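Local coordinates for protein probable translation initiation factor eIF-2B subunit epsilon (Schizosaccharomyces pombe, PDB 5B04) that forms part of the heterodecameric eIF2B complex, which catalyses exchange of GDP for GTP on the gamma subunit of translation initiation factor eIF2, at residues 362-366 with 379-383; 392-398 with 410-416. All coordinates share one frame. Numbering follows the deposited sequence.

Interaction 1 (362-366 with 379-383); sequences IDSAF and IGKAI
Two equivalent corners of successive coils stack here: 362-366 and 379-383 run parallel, 17 residues apart, each leaving one short strand, turning, and entering the next. I379 pairs with I362 (CA to CA 4.7 Å). Both are extended with chi1 m and chi2 t, so their side chains repeat each other on the same face, and I362 CG2 lies 4.2 Å from I379 CB. I379 CG2 is also 4.1 Å from A365 CB, which comes from the turn of 362-366. The carbonyl of I379 accepts D363 N (N to I379 O 2.8 Å, 163° at the hydrogen) and also meets I362 CA at 3.2 Å. G380, opposite D363 at 4.7 Å between CA atoms, brings its CA 3.0 Å from D363 O. D363 O also accepts K381 N at 3.1 Å. K381 then makes the corner: its phi/psi of 51/55 matches the 62/28 of S364, both left-handed helical values, and K381 CA sits 3.2 Å from S364 O. S364 OG is hydrogen-bonded to N347 ND2 of the preceding coil and donates a weak hydrogen bond to D363 OD2 (3.1 Å). A382 returns to extended geometry, and its O receives F366 N at 2.7 Å, so pairing resumes beyond the turn. I383 lies beside F366 (CA to CA 4.6 Å), with F366 CB 3.9 Å from I383 CG1; Y280 of helix 277-288 meets the F366 ring. Such in-register parallel pairing, interrupted by a left-handed-conformation residue at each corner and lined with stacked isoleucines, is characteristic of the left-handed parallel beta-helix (LbH) of hexapeptide-repeat proteins.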
ATOM      1  N   ILE I 362     -41.425 -19.812 -29.002  1.00 66.66           N
ATOM      2  CA  ILE I 362     -40.647 -19.960 -30.225  1.00 52.51           C
ATOM      3  C   ILE I 362     -39.211 -20.352 -29.899  1.00 54.98           C
ATOM      4  O   ILE I 362     -38.498 -19.617 -29.214  1.00 64.09           O
ATOM      5  CB  ILE I 362     -40.661 -18.666 -31.056  1.00 46.64           C
ATOM      6  CG1 ILE I 362     -42.093 -18.138 -31.184  1.00 57.31           C
ATOM      7  CG2 ILE I 362     -40.060 -18.909 -32.430  1.00 58.96           C
ATOM      8  CD1 ILE I 362     -42.220 -16.914 -32.057  1.00 42.19           C
ATOM      9  N   ASP I 363     -38.791 -21.513 -30.390  1.00 49.01           N
ATOM     10  CA  ASP I 363     -37.478 -22.053 -30.052  1.00 59.91           C
ATOM     11  C   ASP I 363     -36.706 -22.543 -31.277  1.00 59.77           C
ATOM     12  O   ASP I 363     -37.172 -23.417 -32.002  1.00 56.00           O
ATOM     13  CB  ASP I 363     -37.627 -23.195 -29.042  1.00 69.68           C
ATOM     14  CG  ASP I 363     -36.300 -23.837 -28.686  1.00 71.59           C
ATOM     15  OD1 ASP I 363     -35.575 -23.276 -27.839  1.00 83.62           O
ATOM     16  OD2 ASP I 363     -35.985 -24.905 -29.252  1.00 85.40           O
ATOM     17  N   SER I 364     -35.525 -21.968 -31.490  1.00 61.90           N
ATOM     18  CA  SER I 364     -34.615 -22.371 -32.566  1.00 63.08           C
ATOM     19  C   SER I 364     -35.204 -22.185 -33.965  1.00 69.16           C
ATOM     20  O   SER I 364     -34.828 -22.892 -34.899  1.00 61.80           O
ATOM     21  CB  SER I 364     -34.185 -23.830 -32.381  1.00 57.35           C
ATOM     22  OG  SER I 364     -33.684 -24.053 -31.074  1.00 67.26           O
ATOM     23  N   ALA I 365     -36.110 -21.224 -34.112  1.00 60.88           N
ATOM     24  CA  ALA I 365     -36.765 -20.986 -35.395  1.00 65.62           C
ATOM     25  C   ALA I 365     -36.118 -19.838 -36.165  1.00 66.66           C
ATOM     26  O   ALA I 365     -35.188 -19.194 -35.680  1.00 68.28           O
ATOM     27  CB  ALA I 365     -38.245 -20.710 -35.183  1.00 60.06           C
ATOM     28  N   PHE I 366     -36.615 -19.591 -37.373  1.00 66.24           N
ATOM     29  CA  PHE I 366     -36.144 -18.481 -38.193  1.00 59.12           C
ATOM     30  C   PHE I 366     -37.315 -17.658 -38.714  1.00 58.35           C
ATOM     31  O   PHE I 366     -38.183 -18.173 -39.419  1.00 64.51           O
ATOM     32  CB  PHE I 366     -35.302 -18.984 -39.368  1.00 54.09           C
ATOM     33  CG  PHE I 366     -34.029 -19.665 -38.958  1.00 46.01           C
ATOM     34  CD1 PHE I 366     -34.010 -21.022 -38.690  1.00 48.44           C
ATOM     35  CD2 PHE I 366     -32.848 -18.949 -38.852  1.00 55.53           C
ATOM     36  CE1 PHE I 366     -32.840 -21.652 -38.317  1.00 47.59           C
ATOM     37  CE2 PHE I 366     -31.673 -19.574 -38.481  1.00 61.32           C
ATOM     38  CZ  PHE I 366     -31.669 -20.928 -38.213  1.00 52.55           C
ATOM     39  N   ILE I 379     -43.711 -22.803 -31.901  1.00 75.01           N
ATOM     40  CA  ILE I 379     -42.938 -22.830 -33.138  1.00 58.21           C
ATOM     41  C   ILE I 379     -41.483 -23.194 -32.864  1.00 62.19           C
ATOM     42  O   ILE I 379     -40.852 -22.625 -31.975  1.00 80.26           O
ATOM     43  CB  ILE I 379     -43.009 -21.473 -33.861  1.00 58.84           C
ATOM     44  CG1 ILE I 379     -44.469 -21.079 -34.088  1.00 73.32           C
ATOM     45  CG2 ILE I 379     -42.251 -21.526 -35.178  1.00 60.79           C
ATOM     46  CD1 ILE I 379     -44.650 -19.733 -34.731  1.00 72.06           C
ATOM     47  N   GLY I 380     -40.953 -24.145 -33.627  1.00 53.84           N
ATOM     48  CA  GLY I 380     -39.600 -24.619 -33.398  1.00 53.04           C
ATOM     49  C   GLY I 380     -38.884 -25.184 -34.609  1.00 58.12           C
ATOM     50  O   GLY I 380     -39.436 -26.012 -35.333  1.00 91.04           O
ATOM     51  N   LYS I 381     -37.645 -24.739 -34.810  1.00 49.76           N
ATOM     52  CA  LYS I 381     -36.794 -25.202 -35.908  1.00 58.25           C
ATOM     53  C   LYS I 381     -37.492 -25.118 -37.258  1.00 74.22           C
ATOM     54  O   LYS I 381     -37.580 -26.106 -37.988  1.00 73.15           O
ATOM     55  CB  LYS I 381     -36.321 -26.636 -35.654  1.00 66.07           C
ATOM     56  CG  LYS I 381     -34.922 -26.729 -35.065  1.00 85.78           C
ATOM     57  CD  LYS I 381     -33.912 -26.000 -35.940  1.00 79.97           C
ATOM     58  CE  LYS I 381     -32.499 -26.128 -35.391  1.00 89.24           C
ATOM     59  NZ  LYS I 381     -32.010 -27.534 -35.432  1.00 81.96           N
ATOM     60  N   ALA I 382     -37.986 -23.931 -37.585  1.00 71.35           N
ATOM     61  CA  ALA I 382     -38.691 -23.720 -38.839  1.00 57.21           C
ATOM     62  C   ALA I 382     -38.342 -22.367 -39.442  1.00 61.11           C
ATOM     63  O   ALA I 382     -38.022 -21.420 -38.722  1.00 62.58           O
ATOM     64  CB  ALA I 382     -40.190 -23.836 -38.627  1.00 57.25           C
ATOM     65  N   ILE I 383     -38.403 -22.280 -40.765  1.00 64.67           N
ATOM     66  CA  ILE I 383     -38.159 -21.020 -41.451  1.00 61.17           C
ATOM     67  C   ILE I 383     -39.466 -20.425 -41.958  1.00 54.72           C
ATOM     68  O   ILE I 383     -40.214 -21.071 -42.692  1.00 61.66           O
ATOM     69  CB  ILE I 383     -37.184 -21.191 -42.628  1.00 60.80           C
ATOM     70  CG1 ILE I 383     -35.840 -21.726 -42.129  1.00 58.76           C
ATOM     71  CG2 ILE I 383     -36.994 -19.870 -43.356  1.00 66.95           C
ATOM     72  CD1 ILE I 383     -34.775 -21.796 -43.201  1.00 56.68           C
TER

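Interaction 2 (392-398 with 410-416); sequences NNCSIED and DNTIIEK
Segments 392-398 and 410-416 run parallel, 3° apart end to end and offset by 18 residues, with S395 opposite I413 (CA to CA 4.7 Å) and I396 opposite I414 (5.1 Å). N393 (phi/psi 57/52) and N411 (57/39) both adopt left-handed helical conformation, so matching corners stack before the strands. Backbone hydrogen bonds form the ladder: N411 N to N392 O 2.8 Å, S395 N to T412 O 3.1 Å, I414 N to S395 O 3.0 Å, then a weak E397 N to I414 O at 3.4 Å. CA-H...O contacts reinforce it, as from N411 CA to N393 O, 3.2 Å. Side-chain hydrogen bonds are weak: D410 OD1 accepts N392 N at 3.1 Å, and N393 OD1 accepts N411 ND2 at 3.4 Å. The apolar contact is I396 CG1 to I414 CD1, 3.9 Å, on the interior face, where I414 also touches I408; on the other face S395 CB makes a van der Waals approach of 3.9 Å to I413 CG1. At the charged end, E397 OE1 and K416 NZ form a long salt bridge of 3.8 Å, with E397 chi1 m and chi2 t. Three main-chain bonds are the ones that are not weak or long, consistent with a register carried mainly by the backbone ladder.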
ATOM      1  N   ASN I 392     -53.968 -18.190 -34.700  1.00 74.49           N
ATOM      2  CA  ASN I 392     -53.955 -18.530 -33.284  1.00 71.95           C
ATOM      3  C   ASN I 392     -53.895 -20.037 -33.062  1.00 72.03           C
ATOM      4  O   ASN I 392     -54.416 -20.809 -33.867  1.00 67.64           O
ATOM      5  CB  ASN I 392     -55.188 -17.955 -32.585  1.00 62.20           C
ATOM      6  CG  ASN I 392     -55.256 -16.443 -32.668  1.00 74.88           C
ATOM      7  OD1 ASN I 392     -54.232 -15.762 -32.638  1.00 75.79           O
ATOM      8  ND2 ASN I 392     -56.468 -15.910 -32.771  1.00 76.64           N
ATOM      9  N   ASN I 393     -53.249 -20.441 -31.970  1.00 63.66           N
ATOM     10  CA  ASN I 393     -53.195 -21.841 -31.553  1.00 58.77           C
ATOM     11  C   ASN I 393     -52.612 -22.767 -32.622  1.00 59.84           C
ATOM     12  O   ASN I 393     -53.214 -23.779 -32.975  1.00 68.09           O
ATOM     13  CB  ASN I 393     -54.596 -22.317 -31.150  1.00 61.61           C
ATOM     14  CG  ASN I 393     -54.569 -23.590 -30.325  1.00 91.28           C
ATOM     15  OD1 ASN I 393     -54.832 -24.680 -30.835  1.00 81.26           O
ATOM     16  ND2 ASN I 393     -54.253 -23.457 -29.042  1.00 96.60           N
ATOM     17  N   CYS I 394     -51.435 -22.420 -33.133  1.00 59.11           N
ATOM     18  CA  CYS I 394     -50.799 -23.220 -34.174  1.00 57.54           C
ATOM     19  C   CYS I 394     -49.518 -23.889 -33.689  1.00 67.07           C
ATOM     20  O   CYS I 394     -48.853 -23.400 -32.777  1.00 84.92           O
ATOM     21  CB  CYS I 394     -50.494 -22.357 -35.398  1.00 77.29           C
ATOM     22  SG  CYS I 394     -51.952 -21.784 -36.292  1.00 76.52           S
ATOM     23  N   SER I 395     -49.180 -25.013 -34.312  1.00 64.13           N
ATOM     24  CA  SER I 395     -47.954 -25.733 -33.991  1.00 68.66           C
ATOM     25  C   SER I 395     -47.115 -25.958 -35.244  1.00 79.26           C
ATOM     26  O   SER I 395     -47.527 -26.668 -36.161  1.00 81.42           O
ATOM     27  CB  SER I 395     -48.273 -27.071 -33.322  1.00 66.06           C
ATOM     28  OG  SER I 395     -47.091 -27.815 -33.080  1.00 82.50           O
ATOM     29  N   ILE I 396     -45.940 -25.340 -35.278  1.00 70.03           N
ATOM     30  CA  ILE I 396     -45.015 -25.510 -36.389  1.00 61.90           C
ATOM     31  C   ILE I 396     -43.776 -26.251 -35.900  1.00 69.81           C
ATOM     32  O   ILE I 396     -43.089 -25.794 -34.988  1.00 79.67           O
ATOM     33  CB  ILE I 396     -44.616 -24.163 -37.004  1.00 59.05           C
ATOM     34  CG1 ILE I 396     -45.868 -23.337 -37.307  1.00 54.16           C
ATOM     35  CG2 ILE I 396     -43.795 -24.374 -38.262  1.00 51.08           C
ATOM     36  CD1 ILE I 396     -45.580 -22.034 -38.011  1.00 76.64           C
ATOM     37  N   GLU I 397     -43.494 -27.394 -36.514  1.00 56.29           N
ATOM     38  CA  GLU I 397     -42.515 -28.325 -35.967  1.00 70.23           C
ATOM     39  C   GLU I 397     -41.217 -28.370 -36.774  1.00 77.57           C
ATOM     40  O   GLU I 397     -41.067 -27.660 -37.766  1.00 74.53           O
ATOM     41  CB  GLU I 397     -43.148 -29.712 -35.867  1.00 82.05           C
ATOM     42  CG  GLU I 397     -44.481 -29.694 -35.125  1.00 87.18           C
ATOM     43  CD  GLU I 397     -45.119 -31.062 -35.001  1.00 99.23           C
ATOM     44  OE1 GLU I 397     -44.676 -31.997 -35.700  1.00 82.57           O
ATOM     45  OE2 GLU I 397     -46.069 -31.202 -34.201  1.00 97.87           O
ATOM     46  N   ASP I 398     -40.281 -29.208 -36.334  1.00 82.86           N
ATOM     47  CA  ASP I 398     -38.918 -29.207 -36.863  1.00 71.35           C
ATOM     48  C   ASP I 398     -38.835 -29.550 -38.348  1.00 82.88           C
ATOM     49  O   ASP I 398     -39.425 -30.528 -38.808  1.00 87.11           O
ATOM     50  CB  ASP I 398     -38.046 -30.182 -36.067  1.00 89.14           C
ATOM     51  CG  ASP I 398     -38.028 -29.871 -34.582  1.00 96.62           C
ATOM     52  OD1 ASP I 398     -38.370 -28.730 -34.207  1.00 88.39           O
ATOM     53  OD2 ASP I 398     -37.667 -30.768 -33.791  1.00 97.23           O
ATOM     54  N   ASP I 410     -56.083 -20.654 -38.069  1.00 72.23           N
ATOM     55  CA  ASP I 410     -56.133 -20.963 -36.643  1.00 63.71           C
ATOM     56  C   ASP I 410     -56.259 -22.461 -36.380  1.00 68.01           C
ATOM     57  O   ASP I 410     -56.836 -23.196 -37.183  1.00 81.22           O
ATOM     58  CB  ASP I 410     -57.298 -20.224 -35.980  1.00 57.59           C
ATOM     59  CG  ASP I 410     -57.104 -18.720 -35.963  1.00 68.94           C
ATOM     60  OD1 ASP I 410     -56.299 -18.213 -36.772  1.00 70.98           O
ATOM     61  OD2 ASP I 410     -57.759 -18.044 -35.143  1.00 65.92           O
ATOM     62  N   ASN I 411     -55.703 -22.894 -35.251  1.00 67.14           N
ATOM     63  CA  ASN I 411     -55.792 -24.279 -34.793  1.00 56.03           C
ATOM     64  C   ASN I 411     -55.250 -25.283 -35.806  1.00 60.74           C
ATOM     65  O   ASN I 411     -55.804 -26.370 -35.975  1.00 79.70           O
ATOM     66  CB  ASN I 411     -57.240 -24.622 -34.441  1.00 66.70           C
ATOM     67  CG  ASN I 411     -57.911 -23.536 -33.623  1.00 82.74           C
ATOM     68  OD1 ASN I 411     -58.631 -22.693 -34.161  1.00 89.60           O
ATOM     69  ND2 ASN I 411     -57.672 -23.544 -32.317  1.00 79.09           N
ATOM     70  N   THR I 412     -54.161 -24.916 -36.473  1.00 52.17           N
ATOM     71  CA  THR I 412     -53.564 -25.767 -37.496  1.00 66.09           C
ATOM     72  C   THR I 412     -52.194 -26.280 -37.061  1.00 67.39           C
ATOM     73  O   THR I 412     -51.420 -25.555 -36.436  1.00 67.86           O
ATOM     74  CB  THR I 412     -53.422 -25.017 -38.833  1.00 61.20           C
ATOM     75  OG1 THR I 412     -54.631 -24.302 -39.115  1.00 75.02           O
ATOM     76  CG2 THR I 412     -53.131 -25.988 -39.970  1.00 69.07           C
ATOM     77  N   ILE I 413     -51.901 -27.533 -37.395  1.00 72.95           N
ATOM     78  CA  ILE I 413     -50.609 -28.126 -37.074  1.00 58.16           C
ATOM     79  C   ILE I 413     -49.865 -28.567 -38.329  1.00 63.19           C
ATOM     80  O   ILE I 413     -50.279 -29.504 -39.012  1.00 88.93           O
ATOM     81  CB  ILE I 413     -50.760 -29.340 -36.139  1.00 62.58           C
ATOM     82  CG1 ILE I 413     -51.343 -28.908 -34.793  1.00 68.88           C
ATOM     83  CG2 ILE I 413     -49.418 -30.030 -35.942  1.00 58.57           C
ATOM     84  CD1 ILE I 413     -51.527 -30.048 -33.817  1.00 65.26           C
ATOM     85  N   ILE I 414     -48.688 -27.985 -38.535  1.00 75.78           N
ATOM     86  CA  ILE I 414     -47.806 -28.383 -39.617  1.00 77.48           C
ATOM     87  C   ILE I 414     -46.756 -29.344 -39.126  1.00 64.51           C
ATOM     88  O   ILE I 414     -45.950 -29.017 -38.297  1.00 70.40           O
ATOM     89  CB  ILE I 414     -47.078 -27.183 -40.199  1.00 65.16           C
ATOM     90  CG1 ILE I 414     -48.068 -26.227 -40.808  1.00 69.08           C
ATOM     91  CG2 ILE I 414     -46.135 -27.604 -41.295  1.00 58.60           C
ATOM     92  CD1 ILE I 414     -48.165 -24.937 -40.052  1.00 70.98           C
ATOM     93  N   GLU I 415     -46.742 -30.516 -39.714  1.00 78.90           N
ATOM     94  CA  GLU I 415     -45.901 -31.596 -39.280  1.00 85.32           C
ATOM     95  C   GLU I 415     -44.491 -31.316 -39.677  1.00 79.42           C
ATOM     96  O   GLU I 415     -44.240 -30.390 -40.394  1.00 69.29           O
ATOM     97  CB  GLU I 415     -46.352 -32.896 -39.909  1.00 92.65           C
ATOM     98  CG  GLU I 415     -47.828 -33.186 -39.769  1.00 96.40           C
ATOM     99  CD  GLU I 415     -48.176 -34.563 -40.265  1.00104.36           C
ATOM    100  OE1 GLU I 415     -47.990 -34.828 -41.464  1.00101.07           O
ATOM    101  OE2 GLU I 415     -48.623 -35.384 -39.451  1.00 97.69           O
ATOM    102  N   LYS I 416     -43.562 -32.096 -39.161  1.00 81.98           N
ATOM    103  CA  LYS I 416     -42.165 -31.860 -39.419  1.00 83.16           C
ATOM    104  C   LYS I 416     -41.847 -31.951 -40.884  1.00 77.72           C
ATOM    105  O   LYS I 416     -42.300 -32.827 -41.566  1.00 67.55           O
ATOM    106  CB  LYS I 416     -41.337 -32.914 -38.705  1.00 70.83           C
ATOM    107  CG  LYS I 416     -41.450 -32.881 -37.197  1.00 97.50           C
ATOM    108  CD  LYS I 416     -40.690 -34.027 -36.554  1.00 99.19           C
ATOM    109  CE  LYS I 416     -40.268 -33.709 -35.124  1.00102.82           C
ATOM    110  NZ  LYS I 416     -41.162 -32.758 -34.405  1.00 88.13           N
TER

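Interactions 1 and 2 share the parallel beta-helix sheet in which strands 378-380 and 395-396 are neighbours, joined by G380 N to I396 O at 3.0 Å, a probable hydrogen bond; interaction 1 also turns a corner into a second sheet, through F366 and I383. Interaction 1 is mostly buried, six of its ten residues, with helix 277-288 against its corner; interaction 2, at the last strand pair of the shared sheet within the chain, has six of fourteen exposed. Interaction 1 has more apolar side-chain contacts, three against one, while only interaction 2 has cross-segment side-chain hydrogen bonds and a long salt bridge. I379 touches I396, continuing the isoleucine row, and A382 CB adds an apolar contact 3.7 Å from I396 CG2.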